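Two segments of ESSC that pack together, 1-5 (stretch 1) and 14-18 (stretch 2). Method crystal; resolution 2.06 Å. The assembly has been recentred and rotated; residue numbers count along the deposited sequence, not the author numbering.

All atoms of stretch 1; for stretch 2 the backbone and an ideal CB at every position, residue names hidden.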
HETATM    1  N   MSE A   1      -3.691   9.724   8.224  1.00 84.57           N
HETATM    2  CA  MSE A   1      -2.459   8.913   8.398  1.00 81.40           C
HETATM    3  C   MSE A   1      -1.407   9.432   7.429  1.00 72.62           C
HETATM    4  O   MSE A   1      -1.709  10.030   6.400  1.00 72.92           O
HETATM    5  CB  MSE A   1      -2.682   7.397   8.174  1.00 87.10           C
HETATM    6  CG  MSE A   1      -3.815   6.726   8.977  1.00101.06           C
HETATM    7 SE   MSE A   1      -3.245   5.363  10.335  1.00121.04          SE
HETATM    8  CE  MSE A   1      -3.926   3.600   9.727  1.00112.81           C
ATOM      9  N   SER A   2      -0.164   9.184   7.807  1.00 66.75           N
ATOM     10  CA  SER A   2       1.037   9.431   7.037  1.00 60.38           C
ATOM     11  C   SER A   2       1.723   8.067   7.113  1.00 56.26           C
ATOM     12  O   SER A   2       2.074   7.573   8.208  1.00 48.53           O
ATOM     13  CB  SER A   2       1.877  10.498   7.744  1.00 63.05           C
ATOM     14  OG  SER A   2       3.157  10.673   7.150  1.00 66.39           O
ATOM     15  N   GLN A   3       1.837   7.397   5.976  1.00 49.11           N
ATOM     16  CA  GLN A   3       2.413   6.101   6.023  1.00 50.05           C
ATOM     17  C   GLN A   3       3.550   5.971   5.023  1.00 47.19           C
ATOM     18  O   GLN A   3       3.524   6.584   3.947  1.00 43.23           O
ATOM     19  CB  GLN A   3       1.350   5.060   5.786  1.00 49.95           C
ATOM     20  CG  GLN A   3       0.322   5.065   6.919  1.00 53.01           C
ATOM     21  CD  GLN A   3      -0.764   4.004   6.779  1.00 53.89           C
ATOM     22  OE1 GLN A   3      -1.090   3.287   7.754  1.00 60.74           O
ATOM     23  NE2 GLN A   3      -1.374   3.936   5.615  1.00 52.02           N
ATOM     24  N   LEU A   4       4.555   5.213   5.432  1.00 47.24           N
ATOM     25  CA  LEU A   4       5.537   4.726   4.451  1.00 51.35           C
ATOM     26  C   LEU A   4       5.366   3.278   4.221  1.00 47.06           C
ATOM     27  O   LEU A   4       5.089   2.458   5.116  1.00 44.74           O
ATOM     28  CB  LEU A   4       7.017   4.992   4.770  1.00 56.04           C
ATOM     29  CG  LEU A   4       7.639   4.927   6.152  1.00 62.19           C
ATOM     30  CD1 LEU A   4       9.136   5.030   5.977  1.00 63.55           C
ATOM     31  CD2 LEU A   4       7.138   6.059   7.023  1.00 65.69           C
ATOM     32  N   TRP A   5       5.678   2.975   3.002  1.00 46.52           N
ATOM     33  CA  TRP A   5       5.674   1.636   2.509  1.00 47.48           C
ATOM     34  C   TRP A   5       7.093   1.306   2.315  1.00 44.09           C
ATOM     35  O   TRP A   5       7.806   2.051   1.636  1.00 41.07           O
ATOM     36  CB  TRP A   5       4.976   1.637   1.205  1.00 50.67           C
ATOM     37  CG  TRP A   5       3.703   2.356   1.282  1.00 52.69           C
ATOM     38  CD1 TRP A   5       3.474   3.702   1.594  1.00 54.82           C
ATOM     39  CD2 TRP A   5       2.487   1.824   0.951  1.00 52.62           C
ATOM     40  NE1 TRP A   5       2.187   3.993   1.466  1.00 53.09           N
ATOM     41  CE2 TRP A   5       1.529   2.838   1.131  1.00 55.70           C
ATOM     42  CE3 TRP A   5       2.082   0.563   0.563  1.00 53.07           C
ATOM     43  CZ2 TRP A   5       0.203   2.622   0.942  1.00 53.66           C
ATOM     44  CZ3 TRP A   5       0.788   0.369   0.379  1.00 54.58           C
ATOM     45  CH2 TRP A   5      -0.146   1.398   0.551  1.00 56.78           C
ATOM     46  N   UNK A  14       4.100  -1.636   5.963  1.00 43.85           N
ATOM     47  CA  UNK A  14       3.470  -0.318   6.057  1.00 44.73           C
ATOM     48  C   UNK A  14       3.785   0.185   7.451  1.00 48.07           C
ATOM     49  O   UNK A  14       3.712  -0.572   8.402  1.00 53.15           O
ATOM     50  CB  UNK A  14       1.964  -0.368   5.795  1.00 44.73           C
ATOM     51  N   UNK A  15       4.252   1.410   7.572  1.00 49.75           N
ATOM     52  CA  UNK A  15       4.606   1.998   8.856  1.00 52.08           C
ATOM     53  C   UNK A  15       4.055   3.404   8.967  1.00 54.06           C
ATOM     54  O   UNK A  15       4.275   4.238   8.075  1.00 53.54           O
ATOM     55  CB  UNK A  15       6.124   2.007   9.047  1.00 52.08           C
ATOM     56  N   UNK A  16       3.368   3.684  10.077  1.00 56.39           N
ATOM     57  CA  UNK A  16       2.739   4.986  10.338  1.00 58.09           C
ATOM     58  C   UNK A  16       3.690   5.997  10.989  1.00 59.29           C
ATOM     59  O   UNK A  16       4.373   5.681  11.937  1.00 61.56           O
ATOM     60  CB  UNK A  16       1.515   4.794  11.236  1.00 58.09           C
ATOM     61  N   UNK A  17       3.650   7.231  10.508  1.00 60.88           N
ATOM     62  CA  UNK A  17       4.501   8.321  10.950  1.00 64.39           C
ATOM     63  C   UNK A  17       3.884   9.273  11.987  1.00 67.07           C
ATOM     64  O   UNK A  17       4.266  10.434  12.013  1.00 69.17           O
ATOM     65  CB  UNK A  17       4.923   9.133   9.724  1.00 64.39           C
ATOM     66  N   UNK A  18       2.937   8.789  12.793  1.00 69.72           N
ATOM     67  CA  UNK A  18       2.344   9.489  13.972  1.00 75.33           C
ATOM     68  C   UNK A  18       2.707  10.976  14.152  1.00 73.76           C
ATOM     69  O   UNK A  18       3.848  11.303  14.520  1.00 76.93           O
ATOM     70  CB  UNK A  18       2.771   8.750  15.242  1.00 75.33           C
TER

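The two segments of ESSC run antiparallel, and three short backbone hydrogen bonds fix their register: the amide N of position 17 to S2 O, L4 N to the carbonyl O of position 15, and the amide N of position 15 to L4 O, each 2.8 Å. These bonds use main-chain atoms, so they constrain the side chains little beyond excluding proline at positions 15 and 17.

Position 14 pairs with W5, and its CB lies on the same face of the sheet as W5 and Q3. The ideal CB is 5.3 Å from W5 CE3 and 5.2 Å from Q3 OE1, and the backbone is extended (phi/psi -113/132). Such a site suits a branched aliphatic residue or a methionine that can reach the ring; an amide that met the glutamine would also be reasonable. The deposited residue is L14. With chi1 t and chi2 p, its CD1 sits over the face of W5, 3.3 Å from the centroid of the six-membered ring and 14° off the normal, a CH-pi contact. CD2 approaches Q3 NE2 at 3.6 Å.

Position 15, opposite L4, turns its CB to the other face of the sheet, where stretch 1 offers the leucine's methyls. The extended backbone favours beta-branched or aromatic residues, and valine, isoleucine, tyrosine or phenylalanine would all fit. It is F15, in the t rotamer; L4 CD2 lies at the edge of its ring, near the ring plane, 3.7 Å from F15 CD2.

Position 16 returns to the face of Q3. Its ideal CB is 4.5 Å from Q3 CG and 4.9 Å from M1 SE, with the amide oxygen of Q3 also in reach. A small polar residue such as serine or threonine would suit this mixed setting, as would alanine or valine. The residue is S16, whose OG lies 3.3 Å from Q3 OE1 and 3.9 Å from the selenium of selenomethionine M1, M1 SE. Its CA makes a CA-H...O contact with S2 O (3.4 Å).

At position 17 CA-to-CB points toward stretch 1, and the ideal CB is 3.5 Å from S2 OG and 4.7 Å from L4 CD2. The leucine methyl argues for an aliphatic side chain. L17 meets it: in the mt rotamer, its CG packs 3.3 Å from L4 CD2, and CD1 comes within 3.5 Å of S2 OG.

Position 18 points away into space that stretch 1 leaves empty, so the contact sets little constraint; it is T18.

Stretch 2 14-18: LFSLT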
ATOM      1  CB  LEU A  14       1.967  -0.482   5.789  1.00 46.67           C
ATOM      2  CG  LEU A  14       1.149   0.729   5.417  1.00 46.93           C
ATOM      3  CD1 LEU A  14       1.507   1.157   4.017  1.00 48.71           C
ATOM      4  CD2 LEU A  14      -0.341   0.483   5.502  1.00 50.16           C
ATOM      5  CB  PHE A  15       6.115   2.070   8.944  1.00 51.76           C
ATOM      6  CG  PHE A  15       6.605   2.778  10.145  1.00 51.35           C
ATOM      7  CD1 PHE A  15       6.782   2.083  11.326  1.00 54.19           C
ATOM      8  CD2 PHE A  15       6.854   4.146  10.126  1.00 51.40           C
ATOM      9  CE1 PHE A  15       7.215   2.731  12.463  1.00 54.58           C
ATOM     10  CE2 PHE A  15       7.312   4.798  11.252  1.00 50.95           C
ATOM     11  CZ  PHE A  15       7.488   4.095  12.420  1.00 53.86           C
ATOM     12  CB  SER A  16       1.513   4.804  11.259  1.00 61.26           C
ATOM     13  OG  SER A  16       0.438   4.213  10.555  1.00 59.56           O
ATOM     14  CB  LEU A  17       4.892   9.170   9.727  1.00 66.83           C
ATOM     15  CG  LEU A  17       5.915   8.462   8.865  1.00 68.91           C
ATOM     16  CD1 LEU A  17       6.280   9.300   7.667  1.00 66.82           C
ATOM     17  CD2 LEU A  17       7.141   8.133   9.713  1.00 70.94           C
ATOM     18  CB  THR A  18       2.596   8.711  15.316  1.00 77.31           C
ATOM     19  OG1 THR A  18       3.873   9.043  15.880  1.00 81.08           O
ATOM     20  CG2 THR A  18       2.517   7.181  15.132  1.00 76.38           C
TER
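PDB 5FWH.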